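PDB 5T3U: PTS system, IIA component from Streptococcus pneumoniae serotype 4, which probably relays phosphoryl groups, as a IIA component of a sugar phosphotransferase system associated with fucose utilization, to its partner IIB protein. Local coordinates for residues A[63-66]-A[70-73]; A[36-41]-A[112-117]; A[84-89]-A[96-101]; A[59-64]-A[88-93]; A[107-112]-A[121-126]. All coordinates share one frame; numbering follows the deposited sequence.

Contact 1 of 5, residues A[63-66]-A[70-73]; sequences ELLD and EVIV
V71 carries its two methyls so that CG1 is anti to the backbone N (chi1 172°) and CG2 stands beside that N, turned toward L64 and L65 of helix 50-65. Both leucines place CG beside their own backbone N; for L65 (chi1 -70°) this swings a chain that leaves the backbone at the flank of the interface round onto the strand. The result is one methyl held between two neighbours. V71 CG2 lies 3.7 Å from L64 CB, and L65 CD2 meets the same V71 CG2 at 3.8 Å. L64 touches with the root of its side chain, whereas L65 uses a branch end, its chain crossing V71 at a slant. L65 CD2 also comes within 4.2 Å of E70 C. The backbones draw closest at L65 and E70, 6.4 Å between CA atoms. Every contact here is between carbons, and the polar groups pair elsewhere: V71 bonds through its backbone to S95 and D97, and E70 to N8 and G10. L64 also leans on L12, and L65 on V96. This is the tight alpha-to-beta return of a parallel alpha/beta fold, with the last turn of a helix laid over the strand that follows it.

Contact 2 of 5, residues A[36-41]-A[112-117]; sequences NDRVRT and SSYDSK
R38 stacks on Y114: the guanidinium lies over one face of the phenol ring, R38 CZ 4.0 Å from the Y114 ring centroid and close to the normal, a cation-pi contact with the planes 30° apart. Y114 brings its ring there by setting CG between backbone N and carbonyl carbon (chi1 67°), while R38 bends at chi2 and chi3 to fold over it.

The ionic part is a salt bridge to D115. Two nitrogens of R38 grip one carboxylate oxygen end-on: R38 NH1 to D115 OD1 at 2.8 Å (N-H...O 153°), on the syn lone pair, and R38 NH2 to that same D115 OD1 at 3.1 Å, from above the carboxylate plane. Both bonds lie near the guanidinium plane. R38 NH2 adds a weak bond to Y114 O at 2.9 Å and a further one to R9 O, so this nitrogen is shared among several acceptors.

Apolar contact is made at the ring's edge, where V39 CG2 stands 3.7 Å from Y114 CE2; R38 CB touches that same CE2.

The type I turn S113 to S116 presents Y114 and D115 together. A stacked arginine with an end-on carboxylate thus ties the start of edge strand 39-44 to the loop between helices 104-112 and 120-129 in this alpha/beta fold.

Contact 3 of 5, residues A[84-89]-A[96-101]; sequences NVALSR and VDIVTG
Within these two segments I98 makes the contact, with A86 and L87 of helix 81-90; the strand that carries it, 96-100, is best followed in order. V96 comes first and turns to the same side of the sheet, where it packs on F90, V61 and V73, while its carbonyl oxygen accepts a hydrogen bond from K135 NZ of the second subunit.

I98 follows, two residues on. With CG1 beside the backbone N (chi1 -52°) and the chain extended beyond it (chi2 167°), CD1 is carried straight to the helix. I98 CD1 settles over the face of the peptide linking A86 and L87, 3.6 Å from A86 C and 3.6 Å from L87 N. A86 CB closes in at 3.7 Å from I98 CD1, and L87 CB is a looser neighbour of that same I98 CD1 at 4.3 Å. The CA atoms of A86 and I98 are 7.3 Å apart, a close approach consistent with the small alanine side chain. V134 of the second subunit packs on I98 as well.

V99 points to the other face, onto V124 of helix 120-129, and V99 and T100 pair antiparallel with a strand of the second subunit, extending the sheet into that subunit.

Across the two segments the chemistry is carbon packing governed by shape, without polar bonds between them. One methyl set against a peptide and an alanine adds to the packing of helix 81-90 on the sheet, inside the beta-alpha-beta unit 68-75, 81-90, 96-100.

Contact 4 of 5, residues A[59-64]-A[88-93]; sequences NQVDEL and SRFLNL
V61 and F90 mark the nearest approach of the backbones, 9.1 Å between CA atoms, with helix 50-65 running past segment 88-93, where a type I turn from F90 to L93 leads the chain on. V61 and F90 bridge the gap by reaching toward each other.

F90 supplies the flat group. A chi1 of -60° sets its CG beside the backbone N and directs the far rim of the ring, CZ and CE2, to V61. V61 lies over one face: its CG1 makes a CH-pi contact 3.8 Å from the F90 ring centroid, 21° off the normal. V61 CB is closer still to the rim, 3.5 Å from F90 CZ, and V61 CG2 comes to 3.7 Å from F90 CE2, so all three side-chain carbons of the valine are in touch. On the opposite face lies R89 CG, 3.5 Å above the F90 ring plane and toward its rim, which leaves the phenyl sandwiched between aliphatic carbons.

D62 comes to the edge instead. D62 OD1 lies in the ring plane, 3.7 Å from F90 CE1, and the carboxylate is turned nearly perpendicular to the ring. The other oxygen, OD2, is salt-bridged to K58. F57 and V96 also pack on F90, and F90 O accepts a bond from K135 NZ of the second subunit.

The phenyl meets carbon over its face and a carboxylate oxygen at its edge, by ring hydrogens whose slight positive charge would suit it, although the stronger partner of D62 is K58.

Contact 5 of 5, residues A[107-112]-A[121-126]; sequences LVELIS and EEIVHN
I123 gives this helix pair its centre, and E109 and L110 of helix 104-112 receive it. The isoleucine sets CG1 beside its backbone N and CG2 anti to that N, so that its two branches fork toward the other helix. I123 CG2 lies 3.8 Å from E109 CG and 3.9 Å from L110 CD2, a methyl lodged between two consecutive residues. The longer branch ends at I123 CD1, which meets E109 CG at 3.9 Å and stays in touch with L110 CD2 at 4.0 Å.

E109 works here through its aliphatic part, crossing the isoleucine at about a right angle. Having CG anti to the backbone N (chi1 172°) lays that carbon on I123, and the bend at chi2 (53°) brings E109 OE2 to 3.9 Å from I123 CD1. L110, slanting past I123, offers only a branch end here and also packs on I72 and L74 of the sheet. The backbones approach to 7.4 Å between the CA atoms of E109 and I123.

Beyond the contact, S113 and I118 of the connecting loop also touch I123. Two successive helices, joined by a short loop and packed through I123, form with helix 19-31 part of the helical layer on that side, consistent with the alpha/beta fold of mannose-type IIA domains.

Contacts 3, 4 and 5 are buried, while contacts 1 and 2 are partly so, with contact 2 reaching the surface at D115. Contacts 1 and 4 share helix 50-65, and contacts 3 and 4 share helix 81-90; V61, V73 and V96 knit these three together on one side of the sheet. Contact 5 joins two helices on the other side and touches contact 1 through the sheet. Chemistry follows place: carbon packing rules contacts 1, 3 and 5, contact 4 adds an aromatic face, and contact 2 alone uses charge across its segments. E63 salt-bridges R40, linking contacts 1 and 2. Contacts 3, 4 and 5 also touch the second subunit.

Contact 1 of 5, residues A[63-66]-A[70-73]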
# COMPACT_ATOMS: atom_id res chain seq x y z
N GLU A 63 -24.06 1.15 1.57
CA GLU A 63 -24.38 -0.27 1.64
C GLU A 63 -23.63 -1.04 2.73
O GLU A 63 -24.16 -1.97 3.33
CB GLU A 63 -24.23 -0.93 0.28
CG GLU A 63 -25.37 -0.52 -0.64
CD GLU A 63 -25.08 -0.78 -2.11
OE1 GLU A 63 -25.52 0.05 -2.93
OE2 GLU A 63 -24.43 -1.80 -2.44
N LEU A 64 -22.41 -0.61 3.01
CA LEU A 64 -21.64 -1.21 4.08
C LEU A 64 -22.28 -0.83 5.41
O LEU A 64 -22.31 -1.64 6.33
CB LEU A 64 -20.15 -0.83 3.98
CG LEU A 64 -19.32 -1.68 2.97
CD1 LEU A 64 -17.89 -1.12 2.76
CD2 LEU A 64 -19.25 -3.17 3.37
N LEU A 65 -22.81 0.39 5.50
CA LEU A 65 -23.52 0.81 6.73
C LEU A 65 -24.85 0.07 7.00
O LEU A 65 -25.35 0.08 8.16
CB LEU A 65 -23.69 2.34 6.82
CG LEU A 65 -22.44 3.20 7.07
CD1 LEU A 65 -22.70 4.67 6.63
CD2 LEU A 65 -21.95 3.13 8.52
N ASP A 66 -25.40 -0.58 5.98
CA ASP A 66 -26.60 -1.39 6.20
C ASP A 66 -26.28 -2.63 7.02
O ASP A 66 -27.18 -3.19 7.63
CB ASP A 66 -27.25 -1.86 4.89
CG ASP A 66 -27.81 -0.72 4.08
OD1 ASP A 66 -28.29 0.27 4.66
OD2 ASP A 66 -27.77 -0.84 2.82
N GLU A 70 -20.17 0.79 11.93
CA GLU A 70 -19.25 1.79 11.44
C GLU A 70 -18.57 1.33 10.16
O GLU A 70 -18.58 0.13 9.83
CB GLU A 70 -18.13 1.97 12.45
CG GLU A 70 -18.52 2.43 13.81
CD GLU A 70 -17.33 2.32 14.73
OE1 GLU A 70 -16.24 1.87 14.28
OE2 GLU A 70 -17.49 2.69 15.90
N VAL A 71 -17.97 2.27 9.43
CA VAL A 71 -17.13 1.95 8.27
C VAL A 71 -15.80 2.73 8.35
O VAL A 71 -15.78 3.93 8.66
CB VAL A 71 -17.89 2.21 6.95
CG1 VAL A 71 -16.97 2.08 5.71
CG2 VAL A 71 -19.06 1.28 6.82
N ILE A 72 -14.69 2.04 8.11
CA ILE A 72 -13.41 2.70 7.87
C ILE A 72 -13.16 2.70 6.37
O ILE A 72 -13.20 1.67 5.71
CB ILE A 72 -12.25 2.04 8.68
CG1 ILE A 72 -12.61 2.06 10.18
CG2 ILE A 72 -10.88 2.81 8.49
CD1 ILE A 72 -11.64 1.28 11.02
N VAL A 73 -12.97 3.90 5.83
CA VAL A 73 -12.55 4.09 4.47
C VAL A 73 -11.03 4.24 4.48
O VAL A 73 -10.47 5.11 5.18
CB VAL A 73 -13.21 5.37 3.85
CG1 VAL A 73 -12.78 5.57 2.40
CG2 VAL A 73 -14.74 5.30 3.94

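Contact 2 of 5, residues A[36-41]-A[112-117]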
# COMPACT_ATOMS: atom_id res chain seq x y z
N ASN A 36 -18.48 -9.32 0.72
CA ASN A 36 -19.01 -8.02 0.31
C ASN A 36 -19.81 -7.23 1.36
O ASN A 36 -19.92 -6.02 1.27
CB ASN A 36 -19.96 -8.30 -0.87
CG ASN A 36 -19.88 -7.26 -1.92
OD1 ASN A 36 -18.83 -6.64 -2.11
ND2 ASN A 36 -21.00 -7.07 -2.64
N ASP A 37 -20.41 -7.91 2.32
CA ASP A 37 -21.10 -7.21 3.39
C ASP A 37 -20.13 -6.70 4.46
O ASP A 37 -20.57 -6.04 5.39
CB ASP A 37 -22.16 -8.11 4.04
CG ASP A 37 -21.57 -9.40 4.57
OD1 ASP A 37 -20.54 -9.85 4.03
OD2 ASP A 37 -22.14 -9.99 5.53
N ARG A 38 -18.84 -7.04 4.37
CA ARG A 38 -17.84 -6.56 5.36
C ARG A 38 -16.72 -5.73 4.76
O ARG A 38 -16.22 -4.81 5.39
CB ARG A 38 -17.18 -7.73 6.12
CG ARG A 38 -18.11 -8.71 6.75
CD ARG A 38 -19.06 -8.07 7.76
NE ARG A 38 -18.39 -7.27 8.81
CZ ARG A 38 -17.87 -7.77 9.93
NH1 ARG A 38 -17.89 -9.07 10.18
NH2 ARG A 38 -17.31 -6.95 10.83
N VAL A 39 -16.29 -6.07 3.55
CA VAL A 39 -15.15 -5.43 2.90
C VAL A 39 -15.39 -5.26 1.43
O VAL A 39 -15.88 -6.18 0.74
CB VAL A 39 -13.81 -6.24 3.09
CG1 VAL A 39 -12.63 -5.48 2.47
CG2 VAL A 39 -13.55 -6.51 4.58
N ARG A 40 -15.07 -4.06 0.95
CA ARG A 40 -15.20 -3.73 -0.48
C ARG A 40 -14.02 -2.93 -0.97
O ARG A 40 -13.35 -2.25 -0.18
CB ARG A 40 -16.50 -2.94 -0.73
CG ARG A 40 -17.74 -3.83 -0.58
CD ARG A 40 -19.00 -3.05 -0.97
NE ARG A 40 -20.18 -3.72 -0.42
CZ ARG A 40 -21.44 -3.41 -0.74
NH1 ARG A 40 -21.69 -2.46 -1.63
NH2 ARG A 40 -22.43 -4.10 -0.18
N THR A 41 -13.79 -2.95 -2.27
CA THR A 41 -12.81 -2.05 -2.85
C THR A 41 -13.41 -1.20 -3.96
O THR A 41 -14.40 -1.59 -4.57
CB THR A 41 -11.58 -2.82 -3.42
OG1 THR A 41 -11.97 -3.55 -4.58
CG2 THR A 41 -11.03 -3.76 -2.37
N SER A 112 -8.53 -8.20 10.60
CA SER A 112 -8.42 -9.15 11.72
C SER A 112 -9.23 -8.75 12.94
O SER A 112 -9.61 -9.61 13.74
CB SER A 112 -6.95 -9.32 12.14
OG SER A 112 -6.21 -9.73 11.01
N SER A 113 -9.47 -7.45 13.10
CA SER A 113 -10.12 -6.91 14.29
C SER A 113 -11.54 -6.38 14.03
O SER A 113 -12.15 -5.74 14.91
CB SER A 113 -9.23 -5.83 14.93
OG SER A 113 -9.10 -4.70 14.07
N TYR A 114 -12.10 -6.68 12.86
CA TYR A 114 -13.39 -6.06 12.52
C TYR A 114 -14.64 -6.62 13.25
O TYR A 114 -15.75 -6.10 13.09
CB TYR A 114 -13.60 -5.91 11.01
CG TYR A 114 -13.75 -7.16 10.14
CD1 TYR A 114 -14.00 -8.43 10.67
CD2 TYR A 114 -13.68 -7.03 8.75
CE1 TYR A 114 -14.17 -9.54 9.83
CE2 TYR A 114 -13.82 -8.10 7.92
CZ TYR A 114 -14.07 -9.36 8.46
OH TYR A 114 -14.21 -10.41 7.59
N ASP A 115 -14.44 -7.65 14.08
CA ASP A 115 -15.52 -8.15 14.92
C ASP A 115 -15.25 -7.83 16.38
O ASP A 115 -15.94 -8.32 17.28
CB ASP A 115 -15.72 -9.66 14.73
CG ASP A 115 -16.17 -10.01 13.34
OD1 ASP A 115 -17.06 -9.32 12.82
OD2 ASP A 115 -15.63 -10.98 12.77
N SER A 116 -14.25 -6.98 16.59
CA SER A 116 -13.79 -6.68 17.92
C SER A 116 -13.89 -5.17 18.20
O SER A 116 -14.01 -4.36 17.29
CB SER A 116 -12.35 -7.20 18.08
OG SER A 116 -11.77 -6.68 19.27
N LYS A 117 -13.85 -4.82 19.49
CA LYS A 117 -13.58 -3.44 19.90
C LYS A 117 -12.15 -3.09 19.48
O LYS A 117 -11.24 -3.92 19.59
CB LYS A 117 -13.68 -3.30 21.43
CG LYS A 117 -14.99 -2.67 21.93
CD LYS A 117 -15.05 -2.63 23.47
CE LYS A 117 -16.09 -1.60 23.97
NZ LYS A 117 -15.93 -1.32 25.45

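Contact 3 of 5, residues A[84-89]-A[96-101]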
# COMPACT_ATOMS: atom_id res chain seq x y z
N ASN A 84 -10.71 12.91 -1.54
CA ASN A 84 -11.50 14.15 -1.65
C ASN A 84 -13.01 13.87 -1.53
O ASN A 84 -13.73 14.57 -0.81
CB ASN A 84 -11.22 14.88 -2.97
CG ASN A 84 -9.84 15.53 -3.01
OD1 ASN A 84 -9.23 15.85 -1.98
ND2 ASN A 84 -9.36 15.75 -4.23
N VAL A 85 -13.45 12.86 -2.27
CA VAL A 85 -14.83 12.42 -2.28
C VAL A 85 -15.29 11.92 -0.89
O VAL A 85 -16.35 12.34 -0.38
CB VAL A 85 -15.06 11.38 -3.41
CG1 VAL A 85 -16.39 10.68 -3.27
CG2 VAL A 85 -14.98 12.04 -4.78
N ALA A 86 -14.48 11.05 -0.27
CA ALA A 86 -14.82 10.51 1.04
C ALA A 86 -15.06 11.64 2.07
O ALA A 86 -16.06 11.61 2.82
CB ALA A 86 -13.73 9.59 1.54
N LEU A 87 -14.13 12.58 2.12
CA LEU A 87 -14.19 13.64 3.10
C LEU A 87 -15.41 14.55 2.86
O LEU A 87 -16.11 14.91 3.80
CB LEU A 87 -12.90 14.47 3.10
CG LEU A 87 -12.79 15.52 4.21
CD1 LEU A 87 -12.74 14.92 5.60
CD2 LEU A 87 -11.56 16.42 4.00
N SER A 88 -15.68 14.90 1.60
CA SER A 88 -16.79 15.79 1.33
C SER A 88 -18.12 15.10 1.59
O SER A 88 -18.99 15.69 2.23
CB SER A 88 -16.71 16.40 -0.08
OG SER A 88 -16.06 17.67 -0.02
N ARG A 89 -18.24 13.85 1.14
CA ARG A 89 -19.50 13.14 1.25
C ARG A 89 -19.85 12.75 2.69
O ARG A 89 -21.02 12.84 3.09
CB ARG A 89 -19.54 11.93 0.29
CG ARG A 89 -20.83 11.14 0.33
CD ARG A 89 -22.05 12.01 -0.06
NE ARG A 89 -22.13 12.21 -1.50
CZ ARG A 89 -23.15 12.79 -2.13
NH1 ARG A 89 -24.20 13.28 -1.44
NH2 ARG A 89 -23.12 12.90 -3.45
N VAL A 96 -18.38 7.02 10.01
CA VAL A 96 -17.45 6.77 8.90
C VAL A 96 -16.11 7.40 9.21
O VAL A 96 -16.01 8.62 9.33
CB VAL A 96 -17.97 7.33 7.56
CG1 VAL A 96 -16.90 7.19 6.45
CG2 VAL A 96 -19.26 6.62 7.15
N ASP A 97 -15.09 6.56 9.34
CA ASP A 97 -13.73 7.05 9.48
C ASP A 97 -12.97 7.00 8.16
O ASP A 97 -13.26 6.16 7.32
CB ASP A 97 -12.98 6.28 10.56
CG ASP A 97 -13.42 6.67 11.94
OD1 ASP A 97 -13.33 7.88 12.26
OD2 ASP A 97 -13.90 5.78 12.69
N ILE A 98 -12.00 7.90 8.02
CA ILE A 98 -11.18 7.97 6.80
C ILE A 98 -9.70 7.97 7.17
O ILE A 98 -9.23 8.89 7.85
CB ILE A 98 -11.49 9.24 5.95
CG1 ILE A 98 -13.02 9.34 5.67
CG2 ILE A 98 -10.65 9.20 4.63
CD1 ILE A 98 -13.45 10.68 5.11
N VAL A 99 -8.97 6.93 6.76
CA VAL A 99 -7.52 6.86 7.01
C VAL A 99 -6.83 6.79 5.66
O VAL A 99 -7.12 5.91 4.85
CB VAL A 99 -7.12 5.66 7.92
CG1 VAL A 99 -5.61 5.64 8.19
CG2 VAL A 99 -7.85 5.73 9.25
N THR A 100 -5.94 7.75 5.40
CA THR A 100 -5.30 7.79 4.10
C THR A 100 -3.86 7.23 4.14
O THR A 100 -3.34 6.95 5.22
CB THR A 100 -5.35 9.20 3.43
OG1 THR A 100 -4.94 9.06 2.06
CG2 THR A 100 -4.40 10.15 4.09
N GLY A 101 -3.23 7.05 2.98
CA GLY A 101 -1.84 6.55 2.95
C GLY A 101 -1.67 5.13 3.48
O GLY A 101 -0.58 4.76 3.94

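Contact 4 of 5, residues A[59-64]-A[88-93]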
# COMPACT_ATOMS: atom_id res chain seq x y z
N ASN A 59 -22.41 4.99 -2.70
CA ASN A 59 -23.15 3.72 -2.63
C ASN A 59 -22.42 2.61 -1.89
O ASN A 59 -23.05 1.87 -1.13
CB ASN A 59 -23.54 3.25 -4.05
CG ASN A 59 -24.74 4.01 -4.62
OD1 ASN A 59 -25.43 4.76 -3.91
ND2 ASN A 59 -24.99 3.83 -5.92
N GLN A 60 -21.11 2.47 -2.11
CA GLN A 60 -20.31 1.46 -1.35
C GLN A 60 -20.33 1.73 0.15
O GLN A 60 -20.49 0.78 0.95
CB GLN A 60 -18.84 1.40 -1.83
CG GLN A 60 -18.64 1.05 -3.28
CD GLN A 60 -18.86 -0.42 -3.56
OE1 GLN A 60 -19.99 -0.91 -3.50
NE2 GLN A 60 -17.76 -1.15 -3.87
N VAL A 61 -20.18 2.99 0.56
CA VAL A 61 -20.17 3.29 2.00
C VAL A 61 -21.57 3.07 2.62
O VAL A 61 -21.70 2.44 3.68
CB VAL A 61 -19.65 4.70 2.35
CG1 VAL A 61 -19.81 4.99 3.85
CG2 VAL A 61 -18.18 4.89 1.95
N ASP A 62 -22.61 3.59 1.95
CA ASP A 62 -24.01 3.43 2.40
C ASP A 62 -24.38 1.96 2.57
O ASP A 62 -24.93 1.57 3.60
CB ASP A 62 -24.98 4.07 1.39
CG ASP A 62 -24.91 5.58 1.37
OD1 ASP A 62 -24.39 6.19 2.33
OD2 ASP A 62 -25.42 6.19 0.40
N GLU A 63 -24.06 1.15 1.57
CA GLU A 63 -24.38 -0.27 1.64
C GLU A 63 -23.63 -1.04 2.73
O GLU A 63 -24.16 -1.97 3.33
CB GLU A 63 -24.23 -0.93 0.28
CG GLU A 63 -25.37 -0.52 -0.64
CD GLU A 63 -25.08 -0.78 -2.11
OE1 GLU A 63 -25.52 0.05 -2.93
OE2 GLU A 63 -24.43 -1.80 -2.44
N LEU A 64 -22.41 -0.61 3.01
CA LEU A 64 -21.64 -1.21 4.08
C LEU A 64 -22.28 -0.83 5.41
O LEU A 64 -22.31 -1.64 6.33
CB LEU A 64 -20.15 -0.83 3.98
CG LEU A 64 -19.32 -1.68 2.97
CD1 LEU A 64 -17.89 -1.12 2.76
CD2 LEU A 64 -19.25 -3.17 3.37
N SER A 88 -15.68 14.90 1.60
CA SER A 88 -16.79 15.79 1.33
C SER A 88 -18.12 15.10 1.59
O SER A 88 -18.99 15.69 2.23
CB SER A 88 -16.71 16.40 -0.08
OG SER A 88 -16.06 17.67 -0.02
N ARG A 89 -18.24 13.85 1.14
CA ARG A 89 -19.50 13.14 1.25
C ARG A 89 -19.85 12.75 2.69
O ARG A 89 -21.02 12.84 3.09
CB ARG A 89 -19.54 11.93 0.29
CG ARG A 89 -20.83 11.14 0.33
CD ARG A 89 -22.05 12.01 -0.06
NE ARG A 89 -22.13 12.21 -1.50
CZ ARG A 89 -23.15 12.79 -2.13
NH1 ARG A 89 -24.20 13.28 -1.44
NH2 ARG A 89 -23.12 12.90 -3.45
N PHE A 90 -18.84 12.38 3.49
CA PHE A 90 -19.08 11.88 4.84
C PHE A 90 -18.46 12.71 5.95
O PHE A 90 -18.25 12.21 7.06
CB PHE A 90 -18.68 10.39 4.93
CG PHE A 90 -19.47 9.51 3.97
CD1 PHE A 90 -20.81 9.20 4.24
CD2 PHE A 90 -18.90 9.05 2.80
CE1 PHE A 90 -21.56 8.41 3.36
CE2 PHE A 90 -19.63 8.26 1.90
CZ PHE A 90 -20.97 7.94 2.19
N LEU A 91 -18.20 13.99 5.66
CA LEU A 91 -17.50 14.91 6.55
C LEU A 91 -17.90 14.80 8.01
O LEU A 91 -17.04 14.66 8.88
CB LEU A 91 -17.67 16.36 6.09
CG LEU A 91 -16.94 17.42 6.92
CD1 LEU A 91 -15.40 17.20 6.91
CD2 LEU A 91 -17.31 18.83 6.47
N ASN A 92 -19.21 14.90 8.29
CA ASN A 92 -19.70 14.94 9.65
C ASN A 92 -20.41 13.65 10.08
O ASN A 92 -21.01 13.62 11.16
CB ASN A 92 -20.61 16.16 9.89
CG ASN A 92 -19.87 17.50 9.77
OD1 ASN A 92 -20.37 18.45 9.14
ND2 ASN A 92 -18.70 17.58 10.36
N LEU A 93 -20.37 12.60 9.24
CA LEU A 93 -20.91 11.32 9.67
C LEU A 93 -19.92 10.56 10.55
O LEU A 93 -18.94 9.97 10.06
CB LEU A 93 -21.37 10.48 8.48
CG LEU A 93 -22.16 9.19 8.79
CD1 LEU A 93 -23.38 9.43 9.71
CD2 LEU A 93 -22.62 8.56 7.50

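Contact 5 of 5, residues A[107-112]-A[121-126]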
# COMPACT_ATOMS: atom_id res chain seq x y z
N LEU A 107 -4.34 -2.58 6.63
CA LEU A 107 -5.48 -3.31 6.07
C LEU A 107 -5.64 -4.66 6.78
O LEU A 107 -6.72 -4.99 7.26
CB LEU A 107 -5.39 -3.47 4.54
CG LEU A 107 -6.57 -4.24 3.89
CD1 LEU A 107 -7.97 -3.66 4.30
CD2 LEU A 107 -6.43 -4.32 2.35
N VAL A 108 -4.55 -5.43 6.88
CA VAL A 108 -4.56 -6.69 7.61
C VAL A 108 -5.09 -6.57 9.04
O VAL A 108 -5.92 -7.37 9.46
CB VAL A 108 -3.14 -7.35 7.64
CG1 VAL A 108 -3.12 -8.53 8.65
CG2 VAL A 108 -2.77 -7.81 6.25
N GLU A 109 -4.59 -5.59 9.79
CA GLU A 109 -5.01 -5.42 11.17
C GLU A 109 -6.50 -5.05 11.29
O GLU A 109 -7.20 -5.53 12.19
CB GLU A 109 -4.17 -4.31 11.84
CG GLU A 109 -4.65 -3.91 13.25
CD GLU A 109 -4.79 -5.11 14.21
OE1 GLU A 109 -4.00 -6.08 14.12
OE2 GLU A 109 -5.71 -5.07 15.07
N LEU A 110 -6.96 -4.14 10.43
CA LEU A 110 -8.38 -3.76 10.43
C LEU A 110 -9.27 -4.94 10.07
O LEU A 110 -10.33 -5.13 10.68
CB LEU A 110 -8.62 -2.56 9.51
CG LEU A 110 -8.07 -1.24 10.08
CD1 LEU A 110 -8.18 -0.06 9.09
CD2 LEU A 110 -8.72 -0.90 11.46
N ILE A 111 -8.84 -5.77 9.11
CA ILE A 111 -9.68 -6.97 8.82
C ILE A 111 -9.71 -7.93 10.02
O ILE A 111 -10.78 -8.38 10.46
CB ILE A 111 -9.30 -7.69 7.52
CG1 ILE A 111 -9.54 -6.80 6.31
CG2 ILE A 111 -10.14 -9.00 7.35
CD1 ILE A 111 -8.89 -7.34 4.97
N SER A 112 -8.53 -8.20 10.60
CA SER A 112 -8.42 -9.15 11.72
C SER A 112 -9.23 -8.75 12.94
O SER A 112 -9.61 -9.61 13.74
CB SER A 112 -6.95 -9.32 12.14
OG SER A 112 -6.21 -9.73 11.01
N GLU A 121 -6.63 4.82 17.06
CA GLU A 121 -5.42 5.64 17.12
C GLU A 121 -4.20 4.74 17.21
O GLU A 121 -3.20 4.97 16.51
CB GLU A 121 -5.47 6.62 18.31
CG GLU A 121 -6.49 7.78 18.10
CD GLU A 121 -7.95 7.26 17.95
OE1 GLU A 121 -8.42 6.51 18.86
OE2 GLU A 121 -8.60 7.57 16.90
N GLU A 122 -4.31 3.70 18.04
CA GLU A 122 -3.23 2.77 18.26
C GLU A 122 -2.95 1.94 16.99
O GLU A 122 -1.80 1.70 16.64
CB GLU A 122 -3.63 1.86 19.40
CG GLU A 122 -2.55 1.13 20.10
CD GLU A 122 -3.11 0.43 21.34
OE1 GLU A 122 -3.56 1.14 22.28
OE2 GLU A 122 -3.14 -0.82 21.35
N ILE A 123 -4.01 1.52 16.32
CA ILE A 123 -3.89 0.78 15.05
C ILE A 123 -3.18 1.64 14.01
O ILE A 123 -2.24 1.18 13.38
CB ILE A 123 -5.26 0.30 14.54
CG1 ILE A 123 -5.77 -0.82 15.46
CG2 ILE A 123 -5.19 -0.14 13.06
CD1 ILE A 123 -7.07 -1.46 15.04
N VAL A 124 -3.60 2.89 13.88
CA VAL A 124 -2.95 3.84 12.95
C VAL A 124 -1.46 4.08 13.29
O VAL A 124 -0.59 3.96 12.43
CB VAL A 124 -3.74 5.16 12.83
CG1 VAL A 124 -2.93 6.25 12.04
CG2 VAL A 124 -5.09 4.87 12.12
N HIS A 125 -1.19 4.37 14.56
CA HIS A 125 0.16 4.55 15.06
C HIS A 125 1.02 3.31 14.75
O HIS A 125 2.14 3.43 14.27
CB HIS A 125 0.15 4.87 16.57
CG HIS A 125 1.52 5.05 17.16
ND1 HIS A 125 2.30 6.15 16.91
CD2 HIS A 125 2.24 4.26 18.00
CE1 HIS A 125 3.45 6.04 17.57
NE2 HIS A 125 3.43 4.90 18.23
N ASN A 126 0.49 2.11 15.00
CA ASN A 126 1.26 0.91 14.70
C ASN A 126 1.51 0.70 13.19
O ASN A 126 2.55 0.18 12.79
CB ASN A 126 0.59 -0.34 15.28
CG ASN A 126 0.62 -0.40 16.82
OD1 ASN A 126 1.38 0.30 17.50
ND2 ASN A 126 -0.19 -1.29 17.36